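Proteasome accessory factor B/C (PafBC) (Paenarthrobacter aurescens, PDB 6SJ9) probably regulates transcription in the bacterial DNA damage response, as a winged helix-turn-helix protein carrying WYL domains. Local coordinates at residues G596-T608 with P612-D624. Numbering follows the deposited sequence.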
# COMPACT_ATOMS: atom_id res chain seq x y z
N GLY A 596 -18.90 -4.39 -4.78
CA GLY A 596 -17.64 -4.82 -4.17
C GLY A 596 -16.87 -5.95 -4.86
O GLY A 596 -16.00 -6.59 -4.25
N ALA A 597 -17.16 -6.23 -6.13
CA ALA A 597 -16.54 -7.38 -6.77
C ALA A 597 -15.02 -7.23 -6.83
O ALA A 597 -14.30 -8.24 -6.86
CB ALA A 597 -17.14 -7.57 -8.17
N GLY A 598 -14.52 -6.00 -6.86
CA GLY A 598 -13.08 -5.74 -6.88
C GLY A 598 -12.30 -6.28 -5.69
O GLY A 598 -11.08 -6.49 -5.80
N LEU A 599 -12.96 -6.54 -4.56
CA LEU A 599 -12.23 -7.09 -3.42
C LEU A 599 -11.62 -8.47 -3.72
O LEU A 599 -10.59 -8.82 -3.14
CB LEU A 599 -13.14 -7.13 -2.21
CG LEU A 599 -13.62 -5.73 -1.83
CD1 LEU A 599 -14.62 -5.85 -0.76
CD2 LEU A 599 -12.41 -4.88 -1.31
N ALA A 600 -12.24 -9.26 -4.62
CA ALA A 600 -11.66 -10.56 -4.97
C ALA A 600 -10.29 -10.42 -5.60
O ALA A 600 -9.47 -11.34 -5.50
CB ALA A 600 -12.58 -11.35 -5.92
N ASP A 601 -10.04 -9.30 -6.30
CA ASP A 601 -8.70 -9.04 -6.85
C ASP A 601 -7.74 -8.55 -5.78
O ASP A 601 -6.58 -8.99 -5.70
CB ASP A 601 -8.81 -8.01 -7.96
CG ASP A 601 -9.43 -8.57 -9.24
OD1 ASP A 601 -9.26 -9.78 -9.57
OD2 ASP A 601 -10.14 -7.77 -9.89
N ASP A 602 -8.21 -7.63 -4.94
CA ASP A 602 -7.36 -7.09 -3.89
C ASP A 602 -6.81 -8.20 -3.00
O ASP A 602 -5.69 -8.09 -2.51
CB ASP A 602 -8.16 -6.08 -3.05
CG ASP A 602 -8.64 -4.89 -3.86
OD1 ASP A 602 -8.18 -4.70 -5.02
OD2 ASP A 602 -9.53 -4.17 -3.37
N TYR A 603 -7.56 -9.30 -2.81
CA TYR A 603 -7.10 -10.37 -1.94
C TYR A 603 -6.72 -11.63 -2.71
O TYR A 603 -6.64 -12.72 -2.13
CB TYR A 603 -8.17 -10.64 -0.87
CG TYR A 603 -8.25 -9.47 0.14
CD1 TYR A 603 -8.97 -8.31 -0.15
CD2 TYR A 603 -7.54 -9.50 1.34
CE1 TYR A 603 -9.03 -7.22 0.75
CE2 TYR A 603 -7.59 -8.40 2.26
CZ TYR A 603 -8.34 -7.27 1.94
OH TYR A 603 -8.40 -6.17 2.82
N TYR A 604 -6.46 -11.50 -4.02
CA TYR A 604 -5.91 -12.59 -4.84
C TYR A 604 -6.71 -13.88 -4.67
O TYR A 604 -6.16 -14.94 -4.41
CB TYR A 604 -4.42 -12.84 -4.54
CG TYR A 604 -3.65 -11.56 -4.21
CD1 TYR A 604 -3.34 -10.64 -5.20
CD2 TYR A 604 -3.29 -11.27 -2.89
CE1 TYR A 604 -2.68 -9.45 -4.91
CE2 TYR A 604 -2.63 -10.10 -2.58
CZ TYR A 604 -2.33 -9.19 -3.60
OH TYR A 604 -1.67 -8.04 -3.25
N ALA A 605 -8.03 -13.78 -4.84
CA ALA A 605 -8.91 -14.91 -4.58
C ALA A 605 -8.41 -16.20 -5.23
O ALA A 605 -8.04 -16.23 -6.40
CB ALA A 605 -10.30 -14.58 -5.11
N GLU A 606 -8.42 -17.28 -4.46
CA GLU A 606 -8.00 -18.57 -5.01
C GLU A 606 -9.00 -19.06 -6.06
O GLU A 606 -8.62 -19.60 -7.09
CB GLU A 606 -7.86 -19.62 -3.90
CG GLU A 606 -7.14 -19.12 -2.63
CD GLU A 606 -5.64 -18.96 -2.85
OE1 GLU A 606 -5.05 -19.87 -3.47
OE2 GLU A 606 -5.04 -17.96 -2.38
N ARG A 607 -10.30 -18.86 -5.80
CA ARG A 607 -11.36 -19.29 -6.71
C ARG A 607 -12.50 -18.30 -6.63
O ARG A 607 -12.77 -17.74 -5.56
CB ARG A 607 -11.93 -20.67 -6.35
CG ARG A 607 -10.96 -21.84 -6.46
CD ARG A 607 -11.74 -23.19 -6.41
NE ARG A 607 -12.45 -23.38 -5.14
CZ ARG A 607 -13.21 -24.42 -4.85
NH1 ARG A 607 -13.39 -25.40 -5.73
NH2 ARG A 607 -13.81 -24.49 -3.68
N THR A 608 -13.22 -18.15 -7.73
CA THR A 608 -14.40 -17.29 -7.78
C THR A 608 -15.53 -18.03 -8.49
O THR A 608 -15.28 -18.96 -9.26
CB THR A 608 -14.10 -15.94 -8.51
OG1 THR A 608 -13.67 -16.19 -9.85
CG2 THR A 608 -13.00 -15.09 -7.77
N PRO A 612 -25.80 -14.39 -10.02
CA PRO A 612 -26.69 -13.87 -11.07
C PRO A 612 -26.61 -12.38 -11.33
O PRO A 612 -26.61 -11.96 -12.50
CB PRO A 612 -28.08 -14.26 -10.55
CG PRO A 612 -27.85 -15.46 -9.74
CD PRO A 612 -26.53 -15.24 -9.06
N ASP A 613 -26.54 -11.55 -10.28
CA ASP A 613 -26.64 -10.11 -10.43
C ASP A 613 -25.28 -9.42 -10.47
O ASP A 613 -25.18 -8.27 -10.06
CB ASP A 613 -27.49 -9.53 -9.31
CG ASP A 613 -28.98 -9.68 -9.57
OD1 ASP A 613 -29.58 -10.59 -8.95
OD2 ASP A 613 -29.54 -8.94 -10.40
N GLY A 614 -24.25 -10.10 -10.95
CA GLY A 614 -22.93 -9.52 -11.03
C GLY A 614 -22.11 -9.63 -9.76
O GLY A 614 -20.95 -9.17 -9.75
N GLY A 615 -22.65 -10.25 -8.71
CA GLY A 615 -21.89 -10.57 -7.52
C GLY A 615 -21.01 -11.78 -7.76
O GLY A 615 -20.93 -12.31 -8.87
N LEU A 616 -20.37 -12.26 -6.69
CA LEU A 616 -19.59 -13.48 -6.86
C LEU A 616 -19.27 -14.12 -5.52
O LEU A 616 -19.23 -13.44 -4.49
CB LEU A 616 -18.28 -13.25 -7.61
CG LEU A 616 -17.30 -12.22 -7.08
CD1 LEU A 616 -15.92 -12.56 -7.51
CD2 LEU A 616 -17.65 -10.91 -7.68
N LEU A 617 -19.10 -15.44 -5.55
CA LEU A 617 -18.43 -16.15 -4.49
C LEU A 617 -16.94 -16.04 -4.66
O LEU A 617 -16.42 -16.09 -5.77
CB LEU A 617 -18.79 -17.64 -4.49
CG LEU A 617 -20.25 -18.07 -4.42
CD1 LEU A 617 -20.33 -19.60 -4.41
CD2 LEU A 617 -20.98 -17.47 -3.22
N ALA A 618 -16.24 -15.94 -3.54
CA ALA A 618 -14.79 -15.80 -3.61
C ALA A 618 -14.14 -16.46 -2.42
O ALA A 618 -14.45 -16.14 -1.27
CB ALA A 618 -14.40 -14.33 -3.69
N GLU A 619 -13.27 -17.40 -2.70
CA GLU A 619 -12.48 -18.07 -1.69
C GLU A 619 -11.13 -17.35 -1.56
O GLU A 619 -10.38 -17.28 -2.54
CB GLU A 619 -12.30 -19.52 -2.14
CG GLU A 619 -11.75 -20.47 -1.17
CD GLU A 619 -11.69 -21.85 -1.78
OE1 GLU A 619 -12.61 -22.65 -1.52
OE2 GLU A 619 -10.76 -22.08 -2.58
N VAL A 620 -10.84 -16.78 -0.40
CA VAL A 620 -9.63 -15.98 -0.21
C VAL A 620 -8.89 -16.45 1.04
O VAL A 620 -9.49 -16.90 2.01
CB VAL A 620 -9.95 -14.46 -0.11
CG1 VAL A 620 -10.69 -13.99 -1.35
CG2 VAL A 620 -10.76 -14.17 1.08
N ARG A 621 -7.57 -16.23 1.04
CA ARG A 621 -6.73 -16.45 2.21
C ARG A 621 -6.48 -15.14 2.93
O ARG A 621 -5.90 -14.22 2.36
CB ARG A 621 -5.39 -17.08 1.80
CG ARG A 621 -5.52 -18.46 1.15
CD ARG A 621 -4.19 -18.89 0.46
NE ARG A 621 -3.06 -19.07 1.39
CZ ARG A 621 -2.64 -20.25 1.87
NH1 ARG A 621 -3.26 -21.38 1.51
NH2 ARG A 621 -1.60 -20.31 2.70
N PHE A 622 -6.91 -15.04 4.19
CA PHE A 622 -6.64 -13.90 5.05
C PHE A 622 -5.46 -14.22 5.94
O PHE A 622 -5.28 -15.38 6.35
CB PHE A 622 -7.84 -13.53 5.90
CG PHE A 622 -8.82 -12.70 5.18
CD1 PHE A 622 -9.90 -13.30 4.54
CD2 PHE A 622 -8.68 -11.34 5.10
CE1 PHE A 622 -10.82 -12.52 3.84
CE2 PHE A 622 -9.58 -10.55 4.41
CZ PHE A 622 -10.65 -11.14 3.77
N GLY A 623 -4.64 -13.19 6.20
CA GLY A 623 -3.42 -13.36 6.96
C GLY A 623 -3.67 -13.74 8.40
O GLY A 623 -2.83 -14.42 9.01
N ASP A 624 -4.80 -13.31 8.96
CA ASP A 624 -5.13 -13.56 10.35
C ASP A 624 -6.65 -13.48 10.46
O ASP A 624 -7.28 -12.58 9.90
CB ASP A 624 -4.47 -12.52 11.28
CG ASP A 624 -4.73 -12.83 12.77
OD1 ASP A 624 -3.88 -13.54 13.37
OD2 ASP A 624 -5.77 -12.39 13.33
O HOH W 1 -6.47 -15.42 -1.48
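The beta hairpin of strands 607-610 and 616-622, in the ferredoxin-like WCX domain, pairs Arg607 with Glu619 on one face and packs the helix that leads into it, 599-602, against the other. At the antiparallel hydrogen-bonded pair, Glu619 N donates to Arg607 O (2.9 Å, 166°), while Glu619 O takes Glu606 N at 2.7 Å. Arg607 and Glu619 join again through their side chains. Glu619 sends its chain out extended, chi1 -169° setting CG opposite the backbone N, and so brings its carboxylate to the Arg607 guanidinium, the planes 28° apart. Arg607 NH2 meets Glu619 OE1 on its syn side at 3.1 Å, and a weaker, more bent bond runs from NE to OE2. Replacing Glu619 with an alanine would probably leave the Arg607 guanidinium without its mate across the hairpin and free to swing away.

On the opposite face the contact is apolar. Leu616 splits its branches, CD2 pressing tightly on Ala597 CB (3.4 Å) and CD1 reaching both Ala600 CB and Thr608 CG2. Ala618 CB faces Ala600, and Val620 CG1 lies against Ala605. A Schellman motif, with Tyr604 at positive phi, ends the helix and turns the chain toward the strand. At the end of the helix the Tyr603 and Phe622 rings meet obliquely, and both also pack edge-to-face on Phe631 of helix 627-634. Water 1 accepts from Arg621 N and lies 2.8 Å from Tyr603 O, to which it can donate, bridging the backbones. The chemistry thus divides by face: charge pairing ties the strands on one, while small and branched side chains seat the short helix on the other.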